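Local structure of riboflavin kinase, putative (Trypanosoma brucei, 3BNW) at residues F19-V24 with S167-I172; G36-N41 with E100-H105; N57-G62 with R125-F130; S67-K72 with F107-Y112. The protein probably catalyses the ATP-dependent phosphorylation of riboflavin to FMN. All blocks are in the same frame, centred on the assembly; numbering follows the deposited sequence.

Contact 1. Residues F19-V24 with S167-I172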
loop_
_atom_site.group_PDB
_atom_site.type_symbol
_atom_site.label_atom_id
_atom_site.label_comp_id
_atom_site.label_asym_id
_atom_site.label_seq_id
_atom_site.Cartn_x
_atom_site.Cartn_y
_atom_site.Cartn_z
ATOM N N PHE A 19 -2.441 -6.580 -7.557
ATOM C CA PHE A 19 -3.558 -5.745 -7.144
ATOM C C PHE A 19 -4.121 -6.318 -5.847
ATOM O O PHE A 19 -4.151 -7.536 -5.665
ATOM C CB PHE A 19 -4.623 -5.748 -8.245
ATOM C CG PHE A 19 -5.899 -5.044 -7.870
ATOM C CD1 PHE A 19 -7.029 -5.772 -7.514
ATOM C CD2 PHE A 19 -5.974 -3.657 -7.885
ATOM C CE1 PHE A 19 -8.211 -5.128 -7.173
ATOM C CE2 PHE A 19 -7.147 -3.005 -7.546
ATOM C CZ PHE A 19 -8.269 -3.743 -7.188
ATOM N N LEU A 20 -4.553 -5.442 -4.946
ATOM C CA LEU A 20 -5.112 -5.874 -3.669
ATOM C C LEU A 20 -6.268 -4.975 -3.284
ATOM O O LEU A 20 -6.141 -3.749 -3.313
ATOM C CB LEU A 20 -4.031 -5.860 -2.581
ATOM C CG LEU A 20 -4.393 -6.364 -1.175
ATOM C CD1 LEU A 20 -5.050 -7.740 -1.206
ATOM C CD2 LEU A 20 -3.144 -6.393 -0.278
ATOM N N ARG A 21 -7.399 -5.584 -2.944
ATOM C CA ARG A 21 -8.585 -4.842 -2.511
ATOM C C ARG A 21 -9.033 -5.384 -1.162
ATOM O O ARG A 21 -9.152 -6.598 -0.991
ATOM C CB ARG A 21 -9.721 -4.981 -3.535
ATOM C CG ARG A 21 -11.027 -4.282 -3.123
ATOM C CD ARG A 21 -12.118 -4.394 -4.192
ATOM N NE ARG A 21 -12.424 -5.789 -4.539
ATOM C CZ ARG A 21 -12.182 -6.367 -5.717
ATOM N NH1 ARG A 21 -11.633 -5.689 -6.720
ATOM N NH2 ARG A 21 -12.505 -7.641 -5.902
ATOM N N GLY A 22 -9.277 -4.488 -0.211
ATOM C CA GLY A 22 -9.723 -4.884 1.123
ATOM C C GLY A 22 -10.145 -3.694 1.962
ATOM O O GLY A 22 -9.843 -2.555 1.620
ATOM N N LYS A 23 -10.841 -3.964 3.064
ATOM C CA LYS A 23 -11.303 -2.911 3.969
ATOM C C LYS A 23 -10.207 -2.424 4.928
ATOM O O LYS A 23 -9.327 -3.186 5.328
ATOM C CB LYS A 23 -12.521 -3.385 4.770
ATOM C CG LYS A 23 -13.747 -3.654 3.912
ATOM C CD LYS A 23 -15.039 -3.372 4.655
ATOM C CE LYS A 23 -16.242 -3.852 3.854
ATOM N NZ LYS A 23 -17.524 -3.286 4.356
ATOM N N VAL A 24 -10.280 -1.142 5.281
ATOM C CA VAL A 24 -9.363 -0.544 6.246
ATOM C C VAL A 24 -9.820 -0.911 7.660
ATOM O O VAL A 24 -10.950 -0.593 8.053
ATOM C CB VAL A 24 -9.305 0.997 6.101
ATOM C CG1 VAL A 24 -8.318 1.599 7.098
ATOM C CG2 VAL A 24 -8.930 1.388 4.672
ATOM N N SER A 167 -12.909 -1.568 -11.545
ATOM C CA SER A 167 -13.587 -2.859 -11.601
ATOM C C SER A 167 -14.539 -3.055 -10.420
ATOM O O SER A 167 -14.142 -2.875 -9.265
ATOM C CB SER A 167 -12.577 -4.001 -11.613
ATOM O OG SER A 167 -13.244 -5.246 -11.747
ATOM N N PRO A 168 -15.803 -3.423 -10.702
ATOM C CA PRO A 168 -16.678 -3.813 -9.604
ATOM C C PRO A 168 -16.382 -5.247 -9.170
ATOM O O PRO A 168 -15.875 -6.044 -9.965
ATOM C CB PRO A 168 -18.075 -3.701 -10.216
ATOM C CG PRO A 168 -17.870 -3.997 -11.663
ATOM C CD PRO A 168 -16.485 -3.509 -12.009
ATOM N N SER A 169 -16.677 -5.552 -7.910
ATOM C CA SER A 169 -16.586 -6.914 -7.378
ATOM C C SER A 169 -16.862 -6.878 -5.881
ATOM O O SER A 169 -16.199 -6.140 -5.139
ATOM C CB SER A 169 -15.214 -7.538 -7.644
ATOM O OG SER A 169 -15.041 -8.733 -6.902
ATOM N N SER A 170 -17.842 -7.673 -5.449
ATOM C CA SER A 170 -18.227 -7.755 -4.037
ATOM C C SER A 170 -17.285 -8.651 -3.217
ATOM O O SER A 170 -17.404 -8.718 -1.990
ATOM C CB SER A 170 -19.672 -8.254 -3.909
ATOM O OG SER A 170 -19.847 -9.509 -4.551
ATOM N N THR A 171 -16.356 -9.329 -3.894
ATOM C CA THR A 171 -15.365 -10.172 -3.230
ATOM C C THR A 171 -14.332 -9.319 -2.493
ATOM O O THR A 171 -13.539 -8.616 -3.116
ATOM C CB THR A 171 -14.638 -11.090 -4.253
ATOM O OG1 THR A 171 -15.597 -11.929 -4.912
ATOM C CG2 THR A 171 -13.580 -11.964 -3.568
ATOM N N ILE A 172 -14.359 -9.386 -1.164
ATOM C CA ILE A 172 -13.352 -8.733 -0.317
ATOM C C ILE A 172 -12.883 -9.700 0.778
ATOM O O ILE A 172 -13.707 -10.350 1.422
ATOM C CB ILE A 172 -13.869 -7.428 0.353
ATOM C CG1 ILE A 172 -15.376 -7.520 0.641
ATOM C CG2 ILE A 172 -13.550 -6.213 -0.517
ATOM C CD1 ILE A 172 -15.899 -6.460 1.591
HETATM O O HOH W 1 -11.880 -2.976 -7.832
#

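Contact 2. Residues G36-N41 with E100-H105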
loop_
_atom_site.group_PDB
_atom_site.type_symbol
_atom_site.label_atom_id
_atom_site.label_comp_id
_atom_site.label_asym_id
_atom_site.label_seq_id
_atom_site.Cartn_x
_atom_site.Cartn_y
_atom_site.Cartn_z
ATOM N N GLY A 36 2.681 7.384 18.539
ATOM C CA GLY A 36 1.431 7.335 17.797
ATOM C C GLY A 36 1.668 7.080 16.321
ATOM O O GLY A 36 1.233 7.853 15.465
ATOM N N PHE A 37 2.371 5.990 16.028
ATOM C CA PHE A 37 2.537 5.530 14.659
ATOM C C PHE A 37 1.183 5.089 14.118
ATOM O O PHE A 37 0.274 4.785 14.895
ATOM C CB PHE A 37 3.516 4.353 14.590
ATOM C CG PHE A 37 4.949 4.740 14.816
ATOM C CD1 PHE A 37 5.672 5.380 13.817
ATOM C CD2 PHE A 37 5.579 4.457 16.026
ATOM C CE1 PHE A 37 6.996 5.740 14.024
ATOM C CE2 PHE A 37 6.905 4.809 16.240
ATOM C CZ PHE A 37 7.615 5.454 15.242
ATOM N N PRO A 38 1.040 5.051 12.780
ATOM C CA PRO A 38 -0.168 4.498 12.172
ATOM C C PRO A 38 -0.320 3.013 12.474
ATOM O O PRO A 38 0.668 2.275 12.421
ATOM C CB PRO A 38 0.085 4.687 10.670
ATOM C CG PRO A 38 1.574 4.768 10.542
ATOM C CD PRO A 38 1.995 5.519 11.758
ATOM N N THR A 39 -1.541 2.581 12.784
ATOM C CA THR A 39 -1.838 1.152 12.940
ATOM C C THR A 39 -3.022 0.710 12.057
ATOM O O THR A 39 -3.756 -0.213 12.409
ATOM C CB THR A 39 -2.115 0.803 14.420
ATOM O OG1 THR A 39 -3.259 1.531 14.883
ATOM C CG2 THR A 39 -0.909 1.144 15.286
ATOM N N ALA A 40 -3.199 1.367 10.912
ATOM C CA ALA A 40 -4.250 0.997 9.963
ATOM C C ALA A 40 -3.765 -0.155 9.090
ATOM O O ALA A 40 -2.625 -0.141 8.612
ATOM C CB ALA A 40 -4.639 2.184 9.102
ATOM N N ASN A 41 -4.630 -1.150 8.898
ATOM C CA ASN A 41 -4.307 -2.328 8.098
ATOM C C ASN A 41 -5.368 -2.593 7.046
ATOM O O ASN A 41 -6.486 -2.093 7.137
ATOM C CB ASN A 41 -4.196 -3.569 8.986
ATOM C CG ASN A 41 -3.326 -3.348 10.199
ATOM O OD1 ASN A 41 -2.097 -3.357 10.112
ATOM N ND2 ASN A 41 -3.961 -3.160 11.350
ATOM N N GLU A 100 0.170 -2.913 5.799
ATOM C CA GLU A 100 0.048 -1.633 6.478
ATOM C C GLU A 100 0.399 -0.516 5.500
ATOM O O GLU A 100 1.577 -0.242 5.280
ATOM C CB GLU A 100 0.979 -1.612 7.691
ATOM C CG GLU A 100 0.723 -0.483 8.663
ATOM C CD GLU A 100 1.675 -0.512 9.842
ATOM O OE1 GLU A 100 1.196 -0.634 10.986
ATOM O OE2 GLU A 100 2.906 -0.424 9.629
ATOM N N PRO A 101 -0.626 0.128 4.903
ATOM C CA PRO A 101 -0.370 1.111 3.858
ATOM C C PRO A 101 -0.210 2.535 4.398
ATOM O O PRO A 101 -0.824 2.899 5.409
ATOM C CB PRO A 101 -1.622 1.006 2.979
ATOM C CG PRO A 101 -2.716 0.533 3.906
ATOM C CD PRO A 101 -2.073 -0.006 5.165
ATOM N N TYR A 102 0.615 3.325 3.710
ATOM C CA TYR A 102 0.841 4.722 4.062
ATOM C C TYR A 102 0.642 5.593 2.823
ATOM O O TYR A 102 1.567 5.784 2.029
ATOM C CB TYR A 102 2.254 4.930 4.633
ATOM C CG TYR A 102 2.777 3.786 5.473
ATOM C CD1 TYR A 102 2.196 3.469 6.697
ATOM C CD2 TYR A 102 3.867 3.035 5.052
ATOM C CE1 TYR A 102 2.675 2.421 7.468
ATOM C CE2 TYR A 102 4.357 1.991 5.819
ATOM C CZ TYR A 102 3.755 1.687 7.023
ATOM O OH TYR A 102 4.246 0.648 7.782
ATOM N N PHE A 103 -0.569 6.115 2.660
ATOM C CA PHE A 103 -0.875 6.987 1.531
ATOM C C PHE A 103 -0.074 8.279 1.607
ATOM O O PHE A 103 -0.084 8.960 2.636
ATOM C CB PHE A 103 -2.375 7.315 1.475
ATOM C CG PHE A 103 -3.196 6.265 0.793
ATOM C CD1 PHE A 103 -3.250 6.211 -0.591
ATOM C CD2 PHE A 103 -3.903 5.322 1.527
ATOM C CE1 PHE A 103 -3.994 5.237 -1.238
ATOM C CE2 PHE A 103 -4.656 4.342 0.885
ATOM C CZ PHE A 103 -4.702 4.303 -0.503
ATOM N N LEU A 104 0.607 8.616 0.512
ATOM C CA LEU A 104 1.272 9.911 0.380
ATOM C C LEU A 104 0.225 10.974 0.050
ATOM O O LEU A 104 0.250 11.592 -1.015
ATOM C CB LEU A 104 2.364 9.867 -0.693
ATOM C CG LEU A 104 3.676 9.157 -0.340
ATOM C CD1 LEU A 104 3.453 7.839 0.392
ATOM C CD2 LEU A 104 4.503 8.939 -1.599
ATOM N N HIS A 105 -0.698 11.170 0.987
ATOM C CA HIS A 105 -1.789 12.128 0.841
ATOM C C HIS A 105 -2.379 12.478 2.211
ATOM O O HIS A 105 -2.475 11.621 3.096
ATOM C CB HIS A 105 -2.881 11.565 -0.068
ATOM C CG HIS A 105 -4.064 12.469 -0.212
ATOM N ND1 HIS A 105 -4.019 13.642 -0.929
ATOM C CD2 HIS A 105 -5.323 12.375 0.280
ATOM C CE1 HIS A 105 -5.200 14.234 -0.874
ATOM N NE2 HIS A 105 -6.010 13.485 -0.147
#

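Contact 3. Residues N57-G62 with R125-F130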
loop_
_atom_site.group_PDB
_atom_site.type_symbol
_atom_site.label_atom_id
_atom_site.label_comp_id
_atom_site.label_asym_id
_atom_site.label_seq_id
_atom_site.Cartn_x
_atom_site.Cartn_y
_atom_site.Cartn_z
ATOM N N ASN A 57 8.220 -9.060 4.639
ATOM C CA ASN A 57 9.485 -8.471 5.097
ATOM C C ASN A 57 9.925 -7.309 4.208
ATOM O O ASN A 57 11.109 -7.012 4.118
ATOM C CB ASN A 57 10.595 -9.536 5.210
ATOM C CG ASN A 57 11.726 -9.130 6.156
ATOM O OD1 ASN A 57 12.899 -9.338 5.854
ATOM N ND2 ASN A 57 11.375 -8.560 7.303
ATOM N N LEU A 58 8.961 -6.638 3.577
ATOM C CA LEU A 58 9.251 -5.568 2.616
ATOM C C LEU A 58 8.420 -4.317 2.828
ATOM O O LEU A 58 7.283 -4.384 3.298
ATOM C CB LEU A 58 8.978 -6.045 1.188
ATOM C CG LEU A 58 9.717 -7.269 0.678
ATOM C CD1 LEU A 58 9.181 -7.625 -0.716
ATOM C CD2 LEU A 58 11.228 -7.039 0.660
ATOM N N VAL A 59 9.005 -3.180 2.454
ATOM C CA VAL A 59 8.267 -1.939 2.231
ATOM C C VAL A 59 8.104 -1.782 0.720
ATOM O O VAL A 59 9.096 -1.795 -0.022
ATOM C CB VAL A 59 9.008 -0.700 2.764
ATOM C CG1 VAL A 59 8.197 0.563 2.469
ATOM C CG2 VAL A 59 9.289 -0.838 4.253
ATOM N N VAL A 60 6.858 -1.648 0.270
ATOM C CA VAL A 60 6.548 -1.585 -1.160
ATOM C C VAL A 60 5.867 -0.268 -1.494
ATOM O O VAL A 60 5.511 0.485 -0.601
ATOM C CB VAL A 60 5.646 -2.767 -1.612
ATOM C CG1 VAL A 60 6.352 -4.093 -1.363
ATOM C CG2 VAL A 60 4.288 -2.722 -0.920
ATOM N N TYR A 61 5.690 -0.011 -2.788
ATOM C CA TYR A 61 5.108 1.231 -3.262
ATOM C C TYR A 61 4.215 1.016 -4.479
ATOM O O TYR A 61 4.284 -0.019 -5.141
ATOM C CB TYR A 61 6.221 2.231 -3.589
ATOM C CG TYR A 61 7.109 1.837 -4.751
ATOM C CD1 TYR A 61 6.800 2.231 -6.052
ATOM C CD2 TYR A 61 8.254 1.079 -4.556
ATOM C CE1 TYR A 61 7.604 1.875 -7.124
ATOM C CE2 TYR A 61 9.068 0.724 -5.623
ATOM C CZ TYR A 61 8.735 1.124 -6.907
ATOM O OH TYR A 61 9.533 0.776 -7.979
ATOM N N GLY A 62 3.381 2.009 -4.774
ATOM C CA GLY A 62 2.513 1.960 -5.949
ATOM C C GLY A 62 1.405 2.988 -5.891
ATOM O O GLY A 62 1.539 4.014 -5.235
ATOM N N ARG A 125 12.716 -1.547 0.179
ATOM C CA ARG A 125 13.703 -2.133 1.074
ATOM C C ARG A 125 13.005 -3.181 1.934
ATOM O O ARG A 125 11.779 -3.305 1.889
ATOM C CB ARG A 125 14.266 -1.047 1.984
ATOM C CG ARG A 125 13.183 -0.379 2.819
ATOM C CD ARG A 125 13.619 0.901 3.446
ATOM N NE ARG A 125 12.538 1.491 4.240
ATOM C CZ ARG A 125 12.218 1.113 5.480
ATOM N NH1 ARG A 125 12.855 0.110 6.067
ATOM N NH2 ARG A 125 11.234 1.721 6.132
ATOM N N SER A 126 13.782 -3.909 2.733
ATOM C CA SER A 126 13.218 -4.732 3.802
ATOM C C SER A 126 12.782 -3.830 4.952
ATOM O O SER A 126 13.269 -2.712 5.095
ATOM C CB SER A 126 14.224 -5.760 4.314
ATOM O OG SER A 126 15.357 -5.126 4.861
ATOM N N MET A 127 11.863 -4.330 5.770
ATOM C CA MET A 127 11.335 -3.570 6.894
ATOM C C MET A 127 12.419 -3.197 7.897
ATOM O O MET A 127 12.385 -2.107 8.467
ATOM C CB MET A 127 10.209 -4.344 7.581
ATOM C CG MET A 127 8.904 -4.310 6.788
ATOM S SD MET A 127 7.585 -5.306 7.499
ATOM C CE MET A 127 7.690 -4.878 9.228
ATOM N N GLY A 128 13.366 -4.111 8.114
ATOM C CA GLY A 128 14.558 -3.832 8.924
ATOM C C GLY A 128 14.289 -3.280 10.314
ATOM O O GLY A 128 13.274 -3.589 10.936
ATOM N N SER A 129 15.210 -2.451 10.800
ATOM C CA SER A 129 15.167 -1.971 12.184
ATOM C C SER A 129 16.041 -0.744 12.387
ATOM O O SER A 129 17.055 -0.574 11.711
ATOM C CB SER A 129 15.637 -3.066 13.139
ATOM O OG SER A 129 16.993 -3.393 12.893
ATOM N N PHE A 130 15.650 0.089 13.348
ATOM C CA PHE A 130 16.354 1.336 13.630
ATOM C C PHE A 130 16.831 1.383 15.075
ATOM O O PHE A 130 16.305 0.679 15.940
ATOM C CB PHE A 130 15.438 2.522 13.332
ATOM C CG PHE A 130 14.835 2.479 11.959
ATOM C CD1 PHE A 130 15.494 3.041 10.878
ATOM C CD2 PHE A 130 13.620 1.850 11.741
ATOM C CE1 PHE A 130 14.940 2.992 9.599
ATOM C CE2 PHE A 130 13.054 1.795 10.461
ATOM C CZ PHE A 130 13.715 2.370 9.391
#

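Contact 4. Residues S67-K72 with F107-Y112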
loop_
_atom_site.group_PDB
_atom_site.type_symbol
_atom_site.label_atom_id
_atom_site.label_comp_id
_atom_site.label_asym_id
_atom_site.label_seq_id
_atom_site.Cartn_x
_atom_site.Cartn_y
_atom_site.Cartn_z
ATOM N N SER A 67 -12.269 4.434 -1.062
ATOM C CA SER A 67 -13.658 4.459 -1.510
ATOM C C SER A 67 -14.585 3.939 -0.421
ATOM O O SER A 67 -14.147 3.251 0.503
ATOM C CB SER A 67 -13.833 3.591 -2.763
ATOM O OG SER A 67 -13.156 4.137 -3.884
ATOM N N GLN A 68 -15.867 4.275 -0.552
ATOM C CA GLN A 68 -16.909 3.836 0.380
ATOM C C GLN A 68 -16.555 4.167 1.839
ATOM O O GLN A 68 -16.649 3.322 2.734
ATOM C CB GLN A 68 -17.196 2.338 0.187
ATOM C CG GLN A 68 -17.840 2.020 -1.160
ATOM C CD GLN A 68 -18.125 0.540 -1.350
ATOM O OE1 GLN A 68 -17.296 -0.314 -1.020
ATOM N NE2 GLN A 68 -19.297 0.229 -1.896
ATOM N N VAL A 69 -16.148 5.413 2.062
ATOM C CA VAL A 69 -15.792 5.878 3.396
ATOM C C VAL A 69 -17.083 6.158 4.166
ATOM O O VAL A 69 -17.928 6.906 3.680
ATOM C CB VAL A 69 -14.932 7.155 3.341
ATOM C CG1 VAL A 69 -14.564 7.618 4.749
ATOM C CG2 VAL A 69 -13.678 6.912 2.508
ATOM N N PRO A 70 -17.254 5.539 5.351
ATOM C CA PRO A 70 -18.447 5.782 6.169
ATOM C C PRO A 70 -18.772 7.272 6.316
ATOM O O PRO A 70 -17.910 8.053 6.715
ATOM C CB PRO A 70 -18.074 5.169 7.522
ATOM C CG PRO A 70 -17.103 4.089 7.192
ATOM C CD PRO A 70 -16.346 4.557 5.981
ATOM N N GLY A 71 -19.998 7.658 5.972
ATOM C CA GLY A 71 -20.413 9.063 6.012
ATOM C C GLY A 71 -20.249 9.755 4.669
ATOM O O GLY A 71 -21.126 10.510 4.243
ATOM N N LYS A 72 -19.118 9.499 4.014
ATOM C CA LYS A 72 -18.827 10.018 2.680
ATOM C C LYS A 72 -18.886 8.869 1.670
ATOM O O LYS A 72 -18.028 8.761 0.788
ATOM C CB LYS A 72 -17.420 10.633 2.650
ATOM C CG LYS A 72 -17.072 11.574 3.800
ATOM C CD LYS A 72 -15.560 11.604 4.012
ATOM C CE LYS A 72 -15.148 12.614 5.065
ATOM N NZ LYS A 72 -15.252 14.010 4.558
ATOM N N PHE A 107 -5.504 13.280 4.070
ATOM C CA PHE A 107 -6.963 13.215 4.062
ATOM C C PHE A 107 -7.570 14.165 5.089
ATOM O O PHE A 107 -8.614 14.784 4.833
ATOM C CB PHE A 107 -7.434 11.787 4.345
ATOM C CG PHE A 107 -7.069 10.800 3.271
ATOM C CD1 PHE A 107 -7.925 10.574 2.194
ATOM C CD2 PHE A 107 -5.882 10.087 3.339
ATOM C CE1 PHE A 107 -7.598 9.655 1.201
ATOM C CE2 PHE A 107 -5.544 9.160 2.345
ATOM C CZ PHE A 107 -6.406 8.948 1.275
ATOM N N GLY A 108 -6.913 14.273 6.246
ATOM C CA GLY A 108 -7.407 15.083 7.358
ATOM C C GLY A 108 -8.329 14.312 8.290
ATOM O O GLY A 108 -8.936 14.888 9.195
ATOM N N TRP A 109 -8.434 13.005 8.065
ATOM C CA TRP A 109 -9.299 12.135 8.857
ATOM C C TRP A 109 -8.967 10.672 8.590
ATOM O O TRP A 109 -8.285 10.343 7.619
ATOM C CB TRP A 109 -10.784 12.404 8.558
ATOM C CG TRP A 109 -11.079 12.820 7.139
ATOM C CD1 TRP A 109 -11.371 14.079 6.708
ATOM C CD2 TRP A 109 -11.106 11.982 5.974
ATOM N NE1 TRP A 109 -11.580 14.083 5.352
ATOM C CE2 TRP A 109 -11.422 12.809 4.875
ATOM C CE3 TRP A 109 -10.892 10.617 5.751
ATOM C CZ2 TRP A 109 -11.532 12.315 3.568
ATOM C CZ3 TRP A 109 -11.000 10.126 4.446
ATOM C CH2 TRP A 109 -11.318 10.975 3.377
ATOM N N ASP A 110 -9.448 9.801 9.467
ATOM C CA ASP A 110 -9.289 8.364 9.288
ATOM C C ASP A 110 -10.434 7.815 8.440
ATOM O O ASP A 110 -11.503 8.419 8.352
ATOM C CB ASP A 110 -9.232 7.656 10.649
ATOM C CG ASP A 110 -7.877 7.800 11.326
ATOM O OD1 ASP A 110 -6.844 7.557 10.661
ATOM O OD2 ASP A 110 -7.842 8.138 12.526
ATOM N N PHE A 111 -10.198 6.665 7.823
ATOM C CA PHE A 111 -11.183 6.037 6.941
ATOM C C PHE A 111 -11.294 4.537 7.222
ATOM O O PHE A 111 -11.263 3.714 6.305
ATOM C CB PHE A 111 -10.849 6.309 5.463
ATOM C CG PHE A 111 -9.384 6.218 5.138
ATOM C CD1 PHE A 111 -8.559 7.324 5.285
ATOM C CD2 PHE A 111 -8.832 5.038 4.672
ATOM C CE1 PHE A 111 -7.205 7.250 4.983
ATOM C CE2 PHE A 111 -7.476 4.957 4.368
ATOM C CZ PHE A 111 -6.665 6.067 4.526
ATOM N N TYR A 112 -11.435 4.201 8.503
ATOM C CA TYR A 112 -11.643 2.821 8.924
ATOM C C TYR A 112 -12.991 2.324 8.415
ATOM O O TYR A 112 -14.007 3.000 8.574
ATOM C CB TYR A 112 -11.575 2.703 10.447
ATOM C CG TYR A 112 -10.189 2.921 10.998
ATOM C CD1 TYR A 112 -9.227 1.923 10.914
ATOM C CD2 TYR A 112 -9.834 4.127 11.598
ATOM C CE1 TYR A 112 -7.947 2.117 11.411
ATOM C CE2 TYR A 112 -8.556 4.331 12.098
ATOM C CZ TYR A 112 -7.617 3.320 12.003
ATOM O OH TYR A 112 -6.345 3.502 12.493
#

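Contact 1. Residues F19-V24 with S167-I172
Strand 18-25 of the antiparallel sheet meets the loop that leads into strand 174-177, and R21 reaches from the strand to S169, T171 and I172. CG of R21 stands anti to the backbone N (chi1 177°), and the chain bends at chi3, which swings NE out of the extended line. At its end the guanidinium grips one carbonyl with two N-H groups. R21 NH2 gives the firmer bond, 3.1 Å to T171 O with an N-H...O angle of 157°; the oxygen lies in the guanidinium plane, and the donor lies in the plane of the carbonyl. R21 NE adds a weak bond to the same T171 O at 3.4 Å. S169 CB sits over one guanidinium face. S169 OG comes within 2.9 Å of R21 NH2, but the angle is too poor for a hydrogen bond. In the sheet, the backbone of R21 is hydrogen-bonded to Y174 of strand 174-177, the strand that loop 167-172 leads into. The third nitrogen, R21 NH1, gives a 2.9 Å bond to a water, which in turn donates to S167 O at 2.7 Å and ties in the start of the loop. NH1 also lies in the plane of the F19 ring, at its edge. Apolar contacts continue along the strand: I172 CG2 packs 4.1 Å from R21 CG, the two side chains crossing at about a right angle, while I172 CD1 touches K23 CE at 3.5 Å.

Contact 2. Residues G36-N41 with E100-H105
E100 lies against P38, T39 and A40 of the G36-N41 segment, which contains the PTAN motif of the flavokinase family; as in relatives, it probably lies at the nucleotide site. E100 belongs to strand 98-103, and its side chain runs beside the motif backbone, CG anti to the backbone N (chi1 -166°) and the chain extended beyond it. E100 CB passes 4.0 Å from A40 O, and E100 CG is closer to the same A40 O at 3.4 Å. At the tip, E100 OE1 stands 3.3 Å from P38 O, two acceptors facing each other without a hydrogen bond, and T39 CA is also near OE1. The other carboxylate oxygen turns back to its own strand: Y102 OH donates a short bond of 2.5 Å to E100 OE2, met on the anti side and 19° out of the carboxylate plane. The same hydroxyl is hydrogen-bonded to S85 OG of strand 75-87, the neighbour to which E100 and Y102 are joined by backbone bonds. Y102 is thus held at its tip, its ring beside both the carboxylate and the motif. One face of the Y102 ring carries E100 O, 3.4 Å above the plane and offset toward the rim. A40 O is lined on the strand side by carbon as well, P101 CD at 3.5 Å, while A40 also touches Y112. P38 and Y102 cross at about a right angle, and P38 CG approaches Y102 CE1 obliquely at 4.0 Å.

Contact 3. Residues N57-G62 with R125-F130
Torsions set R125 CG and V59 CG2 on their paired strands: in R125, CG stands between the backbone N and the carbonyl carbon (chi1 59°) and the chain then runs extended from CG to NE; in V59, CG1 is anti to the backbone N, which puts CG2 beside that nitrogen. V59 CG2 rests over the centre of the R125 guanidinium, 3.7 Å above its plane, so a methyl group covers one face of the charge. R125 NE forms a salt bridge with D143 of helix 133-151, and R125 NH1 gives a weak bond back to M127 O of its own segment. Beneath the side chains the strands pair in antiparallel fashion. V59 N binds R125 O at 2.8 Å with an N-H...O angle of 173°, and L58 CA adds a longer CA-H...O contact to the same R125 O. N57 O is approached twice as well. M127 N donates to N57 O at 3.2 Å from well above the carbonyl plane, and S126 CA makes a CA-H...O contact with N57 O at 3.1 Å. M127 CG then packs 3.8 Å from L58 O and 4.3 Å from V59 CG2. On its other side strand 58-69 binds strand 75-87. The contact pairs the end of strand 115-126 with the start of strand 58-69 in the antiparallel sheet, where the other edge of 58-69 makes a G1 beta bulge, N57, with positive phi, and L58 both facing I86.

Contact 4. Residues S67-K72 with F107-Y112
K72 lies over one face of the W109 indole and crosses it at a slant. K72 CE makes the CH-pi contact, 4.0 Å from the centroid of the five-membered ring and 22° off its normal, with W109 CE2 the nearest ring atom at 3.7 Å. The K72 chain is extended up to CE and bends at chi4 (-74°), placing NZ 3.8 Å from W109 NE1. The opposite face of the W109 indole is covered from within its own loop by F107 O, 3.1 Å above the plane and offset toward the rim, so the ring is sandwiched between an aliphatic carbon and a carbonyl. In the plane of the indole, F111 CB sits at the edge. That same carbon is the meeting point for V69: both methyls of the valine approach it, CG1 of V69 at 4.0 Å from F111 CB and CG2 at nearly the same distance. V69 CG1 also comes obliquely toward the indole. The F111 ring turns away from V69 and sets CE1 over one face of the F107 ring; the F111 side chain also touches V24 and V66. Beyond V69, P70 CG meets the backbone, 3.6 Å from Y112 O, while the Y112 ring stacks on H26. F77 of strand 75-87 meets W109 edge-to-face and also touches V69. V69 to K72 form a type II beta turn with P70 and G71 at its two corners, closed by a weak 2.9 Å bond from K72 N to V69 O; loop 107-112 packs against this Pro-Gly turn, where strand 58-69 gives way to the hairpin return toward strand 75-87.

From the N terminus, strand 18-25 opens contact 1, which closes last, at 167-172, and so encloses the other three. Segment 36-41 follows and waits for 100-105; in between, 57-62 and 67-72 lie on strand 58-69. Contact 2 therefore closes first and crosses both contact 3 and contact 4, while contact 4, completed at 107-112, is nested inside contact 3, completed at 125-130. All four reach one antiparallel sheet. Contacts 1, 2 and 4 meet where V24 packs on A40, F111 and Y112; contact 3 lies across the chain centre from contacts 1 and 4, about 24 Å from contact 1 and 26 Å from contact 4, centre to centre.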